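Long-range contacts in putative Acetyltransferase (Pyrococcus horikoshii, PDB 3DDD), which binds coenzyme A and is probably an acyltransferase of the GNAT family: residues 36-42 and 91-96; 139-145 and 262-268; 170-175 and 199-205. All coordinates share one frame; numbering follows the deposited sequence. Where two conformers were deposited one is given.

In the fold
Contact 1 lies in the N-terminal GNAT half; contact 2 joins the two halves, its centre about 21 Å from that of contact 1; contact 3 lies in the second half, about 35 Å from contact 1 between centres. Contact 1 sets helix 30-41 on the end of strand 86-94 and is partly buried, lined by coenzyme A, with a lysine gripping the helix end at its outer rim. Contact 2 pairs strand 140-149 with strand 258-267; its chemistry is backbone ladder plus arginine ion pairs. Contact 3, nested in the loop that contact 2 closes, is the most buried and has no hydrogen bond across it; aromatic and aliphatic groups pack together, with an amide and a carboxylate against the rings.

Contact 1: residues 36-42 and 91-96; sequences IFIDAYN and LMGVKK. With COA (coenzyme A), chain B.
Lys-96 clamps the end of helix 30-41 through both its backbone and its ammonium group. Its N-H points almost straight at Asp-39 OD1 (2.8 Å from Lys-96 N, 174° at the hydrogen), and its NZ returns to the same oxygen in a salt bridge, the two nitrogens arriving from opposite faces of the carboxylate. Bends at chi3 and chi4 (-69° and -73°) fold the lysine chain back, bringing NZ within 2.6 Å of Asp-39 O and 2.8 Å of Asn-42 OD1. Three oxygens thus hold the ammonium. Asp-39 O also accepts from Asn-42 N, from the other side of its plane, in the Schellman motif that ends the helix.

A second polar tie is made by Tyr-41, whose hydroxyl donates to Met-92 O (2.7 Å from Tyr-41 OH). Its ring lies between two neighbours: coenzyme A C6P over one face and Phe-37 CE1 over the other.

Close packing comes next. Ala-40 CB sits 3.8 Å from Gly-93 CA, where the absence of a side chain on the strand lets the helix approach, and Ile-36 CG2 rests on Gly-93 O. Lys-95 runs extended across Asp-39 at about a right angle, its CB and CG against OD2, on its way to a salt bridge with Glu-73.

Val-94 N donates to coenzyme A O9P (2.8 Å), with Ala-40 CB beside that oxygen. A strand whose backbone N-H binds the pantetheine arm, just before the loop with Arg-100, Gly-102 and Gly-104 that binds the cofactor, is characteristic of the GNAT coenzyme A site.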
loop_
_atom_site.group_PDB
_atom_site.type_symbol
_atom_site.label_atom_id
_atom_site.label_comp_id
_atom_site.label_asym_id
_atom_site.label_seq_id
_atom_site.Cartn_x
_atom_site.Cartn_y
_atom_site.Cartn_z
ATOM N N ILE A 36 7.482 9.759 -12.635
ATOM C CA ILE A 36 6.040 9.958 -12.645
ATOM C C ILE A 36 5.545 10.169 -11.228
ATOM O O ILE A 36 4.769 11.117 -10.968
ATOM C CB ILE A 36 5.265 8.790 -13.276
ATOM C CG1 ILE A 36 5.531 8.738 -14.783
ATOM C CG2 ILE A 36 3.781 8.974 -13.034
ATOM C CD1 ILE A 36 5.512 7.372 -15.347
ATOM N N PHE A 37 6.000 9.308 -10.313
ATOM C CA PHE A 37 5.465 9.321 -8.951
ATOM C C PHE A 37 5.813 10.624 -8.225
ATOM O O PHE A 37 4.970 11.182 -7.571
ATOM C CB PHE A 37 5.931 8.120 -8.134
ATOM C CG PHE A 37 5.536 8.203 -6.696
ATOM C CD1 PHE A 37 4.320 7.717 -6.273
ATOM C CD2 PHE A 37 6.369 8.807 -5.765
ATOM C CE1 PHE A 37 3.950 7.802 -4.938
ATOM C CE2 PHE A 37 6.009 8.894 -4.441
ATOM C CZ PHE A 37 4.805 8.398 -4.022
ATOM N N ILE A 38 7.051 11.095 -8.388
ATOM C CA ILE A 38 7.565 12.285 -7.721
ATOM C C ILE A 38 6.868 13.549 -8.238
ATOM O O ILE A 38 6.534 14.437 -7.459
ATOM C CB ILE A 38 9.112 12.377 -7.914
ATOM C CG1 ILE A 38 9.818 11.351 -7.008
ATOM C CG2 ILE A 38 9.629 13.769 -7.618
ATOM C CD1 ILE A 38 11.323 11.290 -7.273
ATOM N N ASP A 39 6.701 13.643 -9.554
ATOM C CA ASP A 39 5.810 14.629 -10.175
ATOM C C ASP A 39 4.361 14.522 -9.623
ATOM O O ASP A 39 3.859 15.432 -8.939
ATOM C CB ASP A 39 5.870 14.467 -11.693
ATOM C CG ASP A 39 5.070 15.505 -12.433
ATOM O OD1 ASP A 39 4.031 15.950 -11.924
ATOM O OD2 ASP A 39 5.458 15.868 -13.550
ATOM N N ALA A 40 3.698 13.411 -9.871
ATOM C CA ALA A 40 2.300 13.310 -9.509
ATOM C C ALA A 40 2.049 13.627 -8.016
ATOM O O ALA A 40 1.121 14.334 -7.690
ATOM C CB ALA A 40 1.740 11.919 -9.899
ATOM N N TYR A 41 2.879 13.108 -7.121
ATOM C CA TYR A 41 2.660 13.249 -5.675
ATOM C C TYR A 41 3.448 14.417 -5.040
ATOM O O TYR A 41 3.371 14.593 -3.837
ATOM C CB TYR A 41 2.997 11.921 -4.946
ATOM C CG TYR A 41 2.005 10.772 -5.167
ATOM C CD1 TYR A 41 2.065 9.991 -6.314
ATOM C CD2 TYR A 41 1.020 10.463 -4.218
ATOM C CE1 TYR A 41 1.188 8.912 -6.514
ATOM C CE2 TYR A 41 0.102 9.384 -4.414
ATOM C CZ TYR A 41 0.203 8.612 -5.572
ATOM O OH TYR A 41 -0.673 7.553 -5.819
ATOM N N ASN A 42 4.164 15.212 -5.848
ATOM C CA ASN A 42 4.961 16.358 -5.393
ATOM C C ASN A 42 5.878 15.947 -4.257
ATOM O O ASN A 42 5.894 16.574 -3.202
ATOM C CB ASN A 42 4.078 17.521 -4.929
ATOM C CG ASN A 42 3.112 18.008 -5.996
ATOM O OD1 ASN A 42 3.503 18.675 -6.953
ATOM N ND2 ASN A 42 1.828 17.704 -5.811
ATOM N N LEU A 91 -0.573 3.023 -6.339
ATOM C CA LEU A 91 0.519 3.687 -7.071
ATOM C C LEU A 91 0.036 4.372 -8.371
ATOM O O LEU A 91 0.801 4.571 -9.300
ATOM C CB LEU A 91 1.704 2.692 -7.307
ATOM C CG LEU A 91 2.419 2.088 -6.075
ATOM C CD1 LEU A 91 3.759 1.334 -6.411
ATOM C CD2 LEU A 91 2.721 3.195 -5.038
HETATM N N MSE A 92 -1.244 4.767 -8.407
HETATM C CA MSE A 92 -1.762 5.581 -9.502
HETATM C C MSE A 92 -1.133 6.993 -9.509
HETATM O O MSE A 92 -1.035 7.656 -8.482
HETATM C CB MSE A 92 -3.274 5.722 -9.414
HETATM C CG MSE A 92 -4.054 4.425 -9.531
HETATM SE SE MSE A 92 -4.222 3.757 -11.332
HETATM C CE MSE A 92 -5.114 5.311 -12.122
ATOM N N GLY A 93 -0.764 7.451 -10.696
ATOM C CA GLY A 93 -0.024 8.680 -10.853
ATOM C C GLY A 93 0.041 9.089 -12.303
ATOM O O GLY A 93 0.400 8.278 -13.163
ATOM N N VAL A 94 -0.325 10.347 -12.571
ATOM C CA VAL A 94 -0.124 10.965 -13.881
ATOM C C VAL A 94 0.572 12.277 -13.664
ATOM O O VAL A 94 0.215 13.037 -12.770
ATOM C CB VAL A 94 -1.452 11.136 -14.594
ATOM C CG1 VAL A 94 -1.326 12.003 -15.895
ATOM C CG2 VAL A 94 -2.028 9.720 -14.890
ATOM N N LYS A 95 1.594 12.528 -14.479
ATOM C CA LYS A 95 2.420 13.717 -14.346
ATOM C C LYS A 95 1.529 14.931 -14.465
ATOM O O LYS A 95 0.637 14.940 -15.284
ATOM C CB LYS A 95 3.494 13.733 -15.429
ATOM C CG LYS A 95 4.725 12.876 -15.129
ATOM C CD LYS A 95 5.696 12.999 -16.290
ATOM C CE LYS A 95 7.071 12.449 -15.973
ATOM N NZ LYS A 95 7.929 12.641 -17.149
ATOM N N LYS A 96 1.768 15.950 -13.644
ATOM C CA LYS A 96 0.838 17.086 -13.516
ATOM C C LYS A 96 0.488 17.739 -14.838
ATOM O O LYS A 96 -0.655 18.131 -15.022
ATOM C CB LYS A 96 1.347 18.146 -12.518
ATOM C CG LYS A 96 1.283 17.677 -11.039
ATOM C CD LYS A 96 1.710 18.741 -10.041
ATOM C CE LYS A 96 3.217 19.026 -10.128
ATOM N NZ LYS A 96 4.069 17.922 -9.564
HETATM N N1A COA B . -9.325 16.908 -7.980
HETATM C C2A COA B . -10.495 16.200 -7.855
HETATM N N3A COA B . -10.745 15.145 -8.707
HETATM C C4A COA B . -9.816 14.836 -9.658
HETATM C C5A COA B . -8.628 15.521 -9.787
HETATM C C6A COA B . -8.394 16.575 -8.937
HETATM N N6A COA B . -7.436 17.403 -9.290
HETATM N N7A COA B . -7.897 15.003 -10.801
HETATM C C8A COA B . -8.605 13.968 -11.296
HETATM N N9A COA B . -9.785 13.860 -10.591
HETATM C C1B COA B . -10.802 12.797 -10.669
HETATM C C2B COA B . -12.097 13.342 -11.259
HETATM O O2B COA B . -13.228 12.665 -10.798
HETATM C C3B COA B . -11.909 13.031 -12.718
HETATM O O3B COA B . -13.130 13.024 -13.376
HETATM P P3B COA B . -13.756 14.363 -14.009
HETATM O O7A COA B . -14.906 13.967 -14.926
HETATM O O8A COA B . -12.684 15.019 -14.830
HETATM O O9A COA B . -14.392 15.134 -12.901
HETATM C C4B COA B . -11.284 11.664 -12.601
HETATM O O4B COA B . -10.337 11.827 -11.571
HETATM C C5B COA B . -10.640 11.135 -13.864
HETATM O O5B COA B . -9.818 12.115 -14.401
HETATM P P1A COA B . -8.532 11.657 -15.222
HETATM O O1A COA B . -8.186 12.739 -16.211
HETATM O O2A COA B . -8.714 10.334 -15.914
HETATM O O3A COA B . -7.473 11.522 -14.026
HETATM P P2A COA B . -5.913 11.858 -14.201
HETATM O O4A COA B . -5.287 11.505 -15.502
HETATM O O5A COA B . -5.680 13.315 -13.842
HETATM O O6A COA B . -5.264 11.005 -12.984
HETATM C CBP COA B . -4.912 10.781 -10.513
HETATM C CCP COA B . -5.860 11.065 -11.701
HETATM C CDP COA B . -4.003 9.617 -10.909
HETATM C CEP COA B . -5.804 10.352 -9.337
HETATM C CAP COA B . -4.175 12.000 -9.920
HETATM O OAP COA B . -4.391 13.178 -10.629
HETATM C C9P COA B . -2.704 11.857 -9.596
HETATM O O9P COA B . -1.759 11.306 -10.415
HETATM N N8P COA B . -2.269 12.298 -8.437
HETATM C C7P COA B . -1.379 11.446 -7.699
HETATM C C6P COA B . -1.588 11.538 -6.213
HETATM C C5P COA B . -3.029 11.493 -5.839
HETATM O O5P COA B . -3.427 12.457 -5.136
HETATM N N4P COA B . -3.793 10.455 -6.288
HETATM C C3P COA B . -3.433 9.024 -6.436
HETATM C C2P COA B . -3.739 8.066 -5.246
HETATM S S1P COA B . -5.464 7.501 -4.961
#

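Contact 2: residues 139-145 and 262-268; sequences FVDEYRT and SCMRMRL
Glu-142 and Arg-267 cross at about a right angle, and the carboxylate meets the guanidinium at its edge. Arg-267 NH1 gives a fairly straight bond to Glu-142 OE2 (2.7 Å, 161° at the hydrogen), which receives it on the anti lone pair, away from OE1. Val-140 CG2 lies over one face of the same guanidinium, 3.8 Å from Arg-267 NH2, and a water bridges NH1 to Asp-141 O. The other oxygen, OE1, rests on Arg-265 CG and pairs with Arg-123.

Arg-265 runs side by side with Tyr-143, with ring and guanidinium planes 41° apart. Tyr-143 reaches it with CG wedged between backbone N and carbonyl carbon (chi1 45°), which lays the ring along Arg-265 CD. Thr-145 CG2 covers one face of the guanidinium, whose NH2 makes salt bridges with Asp-125 and the Gly-288 terminal carboxylate.

Leu-268 CB sits squarely over the Phe-139 ring, 3.5 Å from its centroid, a CH-pi contact. Met-266 and Met-264 are both selenomethionine: Met-266 CE lies against Phe-139 O at 3.4 Å, while Met-264, bent at chi2 and chi3, lays SE 3.6 Å from Tyr-143 C.

The backbones between these groups form an antiparallel ladder. Val-140 with Arg-267 and Thr-145 with Cys-263 are hydrogen-bonded pairs; Asp-141 with Met-266 and Arg-144 with Met-264 are non-hydrogen-bonded. Between the latter two the register slips by one, as Glu-142 N bonds Arg-265 O and Tyr-143 O takes Arg-265 N: a beta bulge, in the pair through which strand 258-267 of the second half joins the N-terminal GNAT half, between strands 121-126 and 140-149.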
loop_
_atom_site.group_PDB
_atom_site.type_symbol
_atom_site.label_atom_id
_atom_site.label_comp_id
_atom_site.label_asym_id
_atom_site.label_seq_id
_atom_site.Cartn_x
_atom_site.Cartn_y
_atom_site.Cartn_z
ATOM N N PHE A 139 -16.858 1.708 -7.358
ATOM C CA PHE A 139 -16.246 1.510 -6.059
ATOM C C PHE A 139 -17.053 2.198 -4.951
ATOM O O PHE A 139 -17.461 3.366 -5.096
ATOM C CB PHE A 139 -14.787 1.990 -6.056
ATOM C CG PHE A 139 -13.827 1.000 -6.671
ATOM C CD1 PHE A 139 -13.777 0.821 -8.061
ATOM C CD2 PHE A 139 -12.973 0.252 -5.869
ATOM C CE1 PHE A 139 -12.916 -0.068 -8.629
ATOM C CE2 PHE A 139 -12.076 -0.660 -6.440
ATOM C CZ PHE A 139 -12.056 -0.831 -7.827
ATOM N N VAL A 140 -17.297 1.451 -3.866
ATOM C CA VAL A 140 -18.071 1.907 -2.712
ATOM C C VAL A 140 -17.148 2.138 -1.508
ATOM O O VAL A 140 -16.157 1.455 -1.358
ATOM C CB VAL A 140 -19.166 0.864 -2.307
ATOM C CG1 VAL A 140 -20.201 0.645 -3.450
ATOM C CG2 VAL A 140 -18.530 -0.453 -1.888
ATOM N N ASP A 141 -17.488 3.094 -0.650
ATOM C CA ASP A 141 -16.704 3.389 0.548
ATOM C C ASP A 141 -16.700 2.232 1.546
ATOM O O ASP A 141 -17.735 1.598 1.788
ATOM C CB ASP A 141 -17.239 4.627 1.283
ATOM C CG ASP A 141 -17.116 5.907 0.479
ATOM O OD1 ASP A 141 -16.537 5.896 -0.608
ATOM O OD2 ASP A 141 -17.610 6.935 0.960
ATOM N N GLU A 142 -15.530 1.966 2.117
ATOM C CA GLU A 142 -15.436 1.083 3.266
ATOM C C GLU A 142 -15.248 1.911 4.540
ATOM O O GLU A 142 -16.214 2.184 5.228
ATOM C CB GLU A 142 -14.319 0.047 3.060
ATOM C CG GLU A 142 -14.697 -0.958 1.970
ATOM C CD GLU A 142 -13.858 -2.214 1.980
ATOM O OE1 GLU A 142 -12.648 -2.136 2.276
ATOM O OE2 GLU A 142 -14.417 -3.287 1.690
ATOM N N TYR A 143 -14.030 2.357 4.809
ATOM C CA TYR A 143 -13.717 3.182 5.968
ATOM C C TYR A 143 -12.412 3.911 5.639
ATOM O O TYR A 143 -11.709 3.512 4.718
ATOM C CB TYR A 143 -13.547 2.318 7.245
ATOM C CG TYR A 143 -12.700 1.078 7.023
ATOM C CD1 TYR A 143 -11.342 1.176 6.934
ATOM C CD2 TYR A 143 -13.278 -0.190 6.849
ATOM C CE1 TYR A 143 -10.546 0.068 6.699
ATOM C CE2 TYR A 143 -12.479 -1.324 6.617
ATOM C CZ TYR A 143 -11.103 -1.172 6.540
ATOM O OH TYR A 143 -10.242 -2.239 6.307
ATOM N N ARG A 144 -12.096 4.953 6.411
ATOM C CA ARG A 144 -10.869 5.742 6.211
ATOM C C ARG A 144 -9.631 5.056 6.762
ATOM O O ARG A 144 -9.691 4.299 7.735
ATOM C CB ARG A 144 -10.991 7.138 6.835
ATOM C CG ARG A 144 -11.806 8.113 6.010
ATOM C CD ARG A 144 -12.252 9.318 6.819
ATOM N NE ARG A 144 -11.227 10.362 6.907
ATOM C CZ ARG A 144 -10.647 10.811 8.029
ATOM N NH1 ARG A 144 -10.947 10.325 9.230
ATOM N NH2 ARG A 144 -9.741 11.767 7.940
ATOM N N THR A 145 -8.505 5.330 6.126
ATOM C CA THR A 145 -7.233 4.779 6.539
ATOM C C THR A 145 -6.363 6.016 6.695
ATOM O O THR A 145 -6.045 6.677 5.712
ATOM C CB THR A 145 -6.644 3.796 5.463
ATOM O OG1 THR A 145 -7.017 4.212 4.142
ATOM C CG2 THR A 145 -7.123 2.367 5.674
ATOM N N SER A 262 -5.363 11.326 5.044
ATOM C CA SER A 262 -6.225 10.151 5.043
ATOM C C SER A 262 -6.722 9.775 3.646
ATOM O O SER A 262 -6.785 10.587 2.742
ATOM C CB SER A 262 -7.386 10.320 5.993
ATOM O OG SER A 262 -8.373 11.107 5.412
ATOM N N CYS A 263 -7.019 8.491 3.491
ATOM C CA CYS A 263 -7.663 7.958 2.319
ATOM C C CYS A 263 -8.948 7.300 2.716
ATOM O O CYS A 263 -9.190 7.020 3.887
ATOM C CB CYS A 263 -6.801 6.898 1.663
ATOM S SG CYS A 263 -5.302 7.587 0.957
HETATM N N MSE A 264 -9.757 7.036 1.711
HETATM C CA MSE A 264 -10.938 6.275 1.901
HETATM C C MSE A 264 -10.625 4.944 1.242
HETATM O O MSE A 264 -10.229 4.891 0.082
HETATM C CB MSE A 264 -12.131 7.001 1.281
HETATM C CG MSE A 264 -13.421 6.213 1.290
HETATM SE SE MSE A 264 -14.097 5.846 3.055
HETATM C CE MSE A 264 -14.904 7.602 3.456
ATOM N N ARG A 265 -10.746 3.878 2.014
ATOM C CA ARG A 265 -10.618 2.559 1.476
ATOM C C ARG A 265 -11.917 2.316 0.735
ATOM O O ARG A 265 -12.953 2.765 1.161
ATOM C CB ARG A 265 -10.375 1.545 2.587
ATOM C CG ARG A 265 -10.218 0.112 2.166
ATOM C CD ARG A 265 -9.493 -0.672 3.285
ATOM N NE ARG A 265 -8.060 -0.362 3.258
ATOM C CZ ARG A 265 -7.094 -1.104 3.785
ATOM N NH1 ARG A 265 -7.380 -2.229 4.433
ATOM N NH2 ARG A 265 -5.821 -0.727 3.625
HETATM N N MSE A 266 -11.828 1.661 -0.415
HETATM C CA MSE A 266 -12.990 1.428 -1.279
HETATM C C MSE A 266 -12.938 0.027 -1.870
HETATM O O MSE A 266 -11.876 -0.589 -1.921
HETATM C CB MSE A 266 -13.001 2.448 -2.414
HETATM C CG MSE A 266 -13.010 3.898 -1.978
HETATM SE SE MSE A 266 -13.083 5.109 -3.460
HETATM C CE MSE A 266 -15.003 5.211 -3.668
ATOM N N ARG A 267 -14.084 -0.452 -2.332
ATOM C CA ARG A 267 -14.242 -1.835 -2.784
ATOM C C ARG A 267 -15.139 -1.959 -4.005
ATOM O O ARG A 267 -16.221 -1.358 -4.089
ATOM C CB ARG A 267 -14.793 -2.709 -1.643
ATOM C CG ARG A 267 -14.995 -4.167 -2.013
ATOM C CD ARG A 267 -15.619 -4.943 -0.886
ATOM N NE ARG A 267 -17.067 -4.729 -0.843
ATOM C CZ ARG A 267 -17.691 -3.904 -0.017
ATOM N NH1 ARG A 267 -17.039 -3.233 0.909
ATOM N NH2 ARG A 267 -19.003 -3.794 -0.084
ATOM N N LEU A 268 -14.688 -2.785 -4.944
ATOM C CA LEU A 268 -15.522 -3.237 -6.036
ATOM C C LEU A 268 -15.641 -4.759 -5.943
ATOM O O LEU A 268 -14.664 -5.496 -6.099
ATOM C CB LEU A 268 -14.985 -2.796 -7.391
ATOM C CG LEU A 268 -15.819 -3.244 -8.599
ATOM C CD1 LEU A 268 -17.278 -2.711 -8.565
ATOM C CD2 LEU A 268 -15.126 -2.856 -9.882
HETATM O O HOH W 1 -18.529 -1.009 2.431
#

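Contact 3: residues 170-175 and 199-205; sequences WVKEID and CAENEGF
Trp-170 lays its indole against the turn at 200-204, one face on Asn-202. The CA of Asn-202 stands 3.7 Å from the centroid of the Trp-170 six-membered ring, almost on the normal, and the amide plane stacks on the indole, 10° from parallel. At the ring's edge Trp-170 CH2 comes 3.3 Å from Gly-204 O, and CZ2 meets Cys-199 CB at 3.7 Å; the sulfur of Cys-199 approaches the ring obliquely. With chi1 at 67°, CG stands over its own main chain and the indole reaches across the turn, leaving Val-171 CG2 on its other face.

Phe-205 packs next along the helix. Val-171 CG1 lies over its face, 3.8 Å from the Phe-205 centroid, while Ile-174 CG2 and Asp-175 OD1 come to the edge in plane, the latter 3.4 Å from Phe-205 CZ.

Farther out, Asp-175 is held by a salt bridge to Arg-183, and Leu-187 of helix 184-192 and Val-217 of strand 212-218 also touch Phe-205. Glu-203 and Gly-204 both face Ala-200, a classic beta bulge at the hairpin. Altogether this is a helix packed by one side on a beta-hairpin, within the C-terminal GNAT domain.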
loop_
_atom_site.group_PDB
_atom_site.type_symbol
_atom_site.label_atom_id
_atom_site.label_comp_id
_atom_site.label_asym_id
_atom_site.label_seq_id
_atom_site.Cartn_x
_atom_site.Cartn_y
_atom_site.Cartn_z
ATOM N N TRP A 170 2.649 -18.687 13.206
ATOM C CA TRP A 170 1.624 -17.980 13.978
ATOM C C TRP A 170 1.461 -16.542 13.487
ATOM O O TRP A 170 0.396 -15.952 13.671
ATOM C CB TRP A 170 1.895 -18.006 15.501
ATOM C CG TRP A 170 3.103 -17.252 15.942
ATOM C CD1 TRP A 170 4.360 -17.765 16.166
ATOM C CD2 TRP A 170 3.194 -15.850 16.229
ATOM N NE1 TRP A 170 5.221 -16.775 16.560
ATOM C CE2 TRP A 170 4.540 -15.586 16.598
ATOM C CE3 TRP A 170 2.275 -14.781 16.196
ATOM C CZ2 TRP A 170 4.979 -14.309 16.957
ATOM C CZ3 TRP A 170 2.715 -13.507 16.533
ATOM C CH2 TRP A 170 4.059 -13.280 16.912
ATOM N N VAL A 171 2.513 -15.966 12.899
ATOM C CA VAL A 171 2.426 -14.628 12.307
ATOM C C VAL A 171 1.623 -14.708 11.025
ATOM O O VAL A 171 0.752 -13.879 10.776
ATOM C CB VAL A 171 3.846 -13.982 12.051
ATOM C CG1 VAL A 171 3.773 -12.820 11.041
ATOM C CG2 VAL A 171 4.499 -13.536 13.382
ATOM N N LYS A 172 1.897 -15.725 10.218
ATOM C CA LYS A 172 1.132 -15.965 9.008
ATOM C C LYS A 172 -0.350 -16.122 9.327
ATOM O O LYS A 172 -1.190 -15.582 8.626
ATOM C CB LYS A 172 1.647 -17.201 8.262
ATOM C CG LYS A 172 3.113 -17.110 7.840
ATOM C CD LYS A 172 3.637 -18.368 7.119
ATOM C CE LYS A 172 5.023 -18.070 6.556
ATOM N NZ LYS A 172 5.822 -19.288 6.306
ATOM N N GLU A 173 -0.663 -16.841 10.397
ATOM C CA GLU A 173 -2.054 -17.071 10.816
ATOM C C GLU A 173 -2.756 -15.818 11.336
ATOM O O GLU A 173 -3.875 -15.535 10.955
ATOM C CB GLU A 173 -2.113 -18.186 11.864
ATOM C CG GLU A 173 -2.067 -19.591 11.240
ATOM C CD GLU A 173 -1.446 -20.646 12.147
ATOM O OE1 GLU A 173 -1.658 -20.584 13.389
ATOM O OE2 GLU A 173 -0.756 -21.563 11.608
ATOM N N ILE A 174 -2.100 -15.063 12.208
ATOM C CA ILE A 174 -2.696 -13.818 12.718
ATOM C C ILE A 174 -2.838 -12.739 11.624
ATOM O O ILE A 174 -3.786 -11.966 11.643
ATOM C CB ILE A 174 -1.960 -13.298 13.997
ATOM C CG1 ILE A 174 -2.906 -12.408 14.804
ATOM C CG2 ILE A 174 -0.609 -12.603 13.640
ATOM C CD1 ILE A 174 -2.282 -11.848 16.078
ATOM N N ASP A 175 -1.943 -12.716 10.640
ATOM C CA ASP A 175 -2.065 -11.750 9.538
ATOM C C ASP A 175 -3.204 -12.110 8.587
ATOM O O ASP A 175 -3.958 -11.245 8.110
ATOM C CB ASP A 175 -0.744 -11.603 8.787
ATOM C CG ASP A 175 -0.740 -10.396 7.897
ATOM O OD1 ASP A 175 -0.901 -9.276 8.425
ATOM O OD2 ASP A 175 -0.637 -10.568 6.670
ATOM N N CYS A 199 7.990 -9.128 17.088
ATOM C CA CYS A 199 6.987 -10.044 17.563
ATOM C C CYS A 199 6.899 -9.954 19.079
ATOM O O CYS A 199 7.922 -9.866 19.757
ATOM C CB CYS A 199 7.376 -11.477 17.168
ATOM S SG CYS A 199 7.434 -11.826 15.347
ATOM N N ALA A 200 5.676 -9.984 19.602
ATOM C CA ALA A 200 5.435 -9.946 21.041
ATOM C C ALA A 200 4.699 -11.205 21.376
ATOM O O ALA A 200 3.678 -11.487 20.762
ATOM C CB ALA A 200 4.587 -8.775 21.416
ATOM N N GLU A 201 5.216 -11.962 22.346
ATOM C CA GLU A 201 4.524 -13.144 22.839
ATOM C C GLU A 201 4.268 -13.970 21.562
ATOM O O GLU A 201 5.158 -13.996 20.656
ATOM C CB GLU A 201 3.288 -12.675 23.653
ATOM C CG GLU A 201 3.765 -11.952 24.961
ATOM C CD GLU A 201 2.865 -10.819 25.518
ATOM O OE1 GLU A 201 1.626 -11.001 25.593
ATOM O OE2 GLU A 201 3.425 -9.752 25.918
ATOM N N ASN A 202 3.110 -14.612 21.447
ATOM C CA ASN A 202 2.660 -15.059 20.121
ATOM C C ASN A 202 1.330 -14.408 19.771
ATOM O O ASN A 202 0.449 -15.040 19.193
ATOM C CB ASN A 202 2.543 -16.582 20.058
ATOM C CG ASN A 202 3.900 -17.281 20.001
ATOM O OD1 ASN A 202 4.938 -16.691 20.334
ATOM N ND2 ASN A 202 3.892 -18.556 19.579
ATOM N N GLU A 203 1.203 -13.130 20.119
ATOM C CA GLU A 203 -0.071 -12.407 20.078
ATOM C C GLU A 203 -0.025 -11.163 19.204
ATOM O O GLU A 203 -1.021 -10.460 19.087
ATOM C CB GLU A 203 -0.473 -11.958 21.487
ATOM C CG GLU A 203 -0.781 -13.055 22.514
ATOM C CD GLU A 203 -1.073 -12.453 23.899
ATOM O OE1 GLU A 203 -1.621 -11.318 23.961
ATOM O OE2 GLU A 203 -0.756 -13.107 24.918
ATOM N N GLY A 204 1.125 -10.857 18.609
ATOM C CA GLY A 204 1.180 -9.707 17.743
ATOM C C GLY A 204 2.491 -9.538 17.039
ATOM O O GLY A 204 3.480 -10.110 17.446
ATOM N N PHE A 205 2.465 -8.772 15.954
ATOM C CA PHE A 205 3.665 -8.442 15.202
ATOM C C PHE A 205 3.540 -7.073 14.542
ATOM O O PHE A 205 2.429 -6.585 14.276
ATOM C CB PHE A 205 4.004 -9.517 14.138
ATOM C CG PHE A 205 3.202 -9.399 12.871
ATOM C CD1 PHE A 205 3.653 -8.625 11.816
ATOM C CD2 PHE A 205 1.991 -10.079 12.730
ATOM C CE1 PHE A 205 2.930 -8.504 10.671
ATOM C CE2 PHE A 205 1.241 -9.966 11.581
ATOM C CZ PHE A 205 1.697 -9.173 10.546
#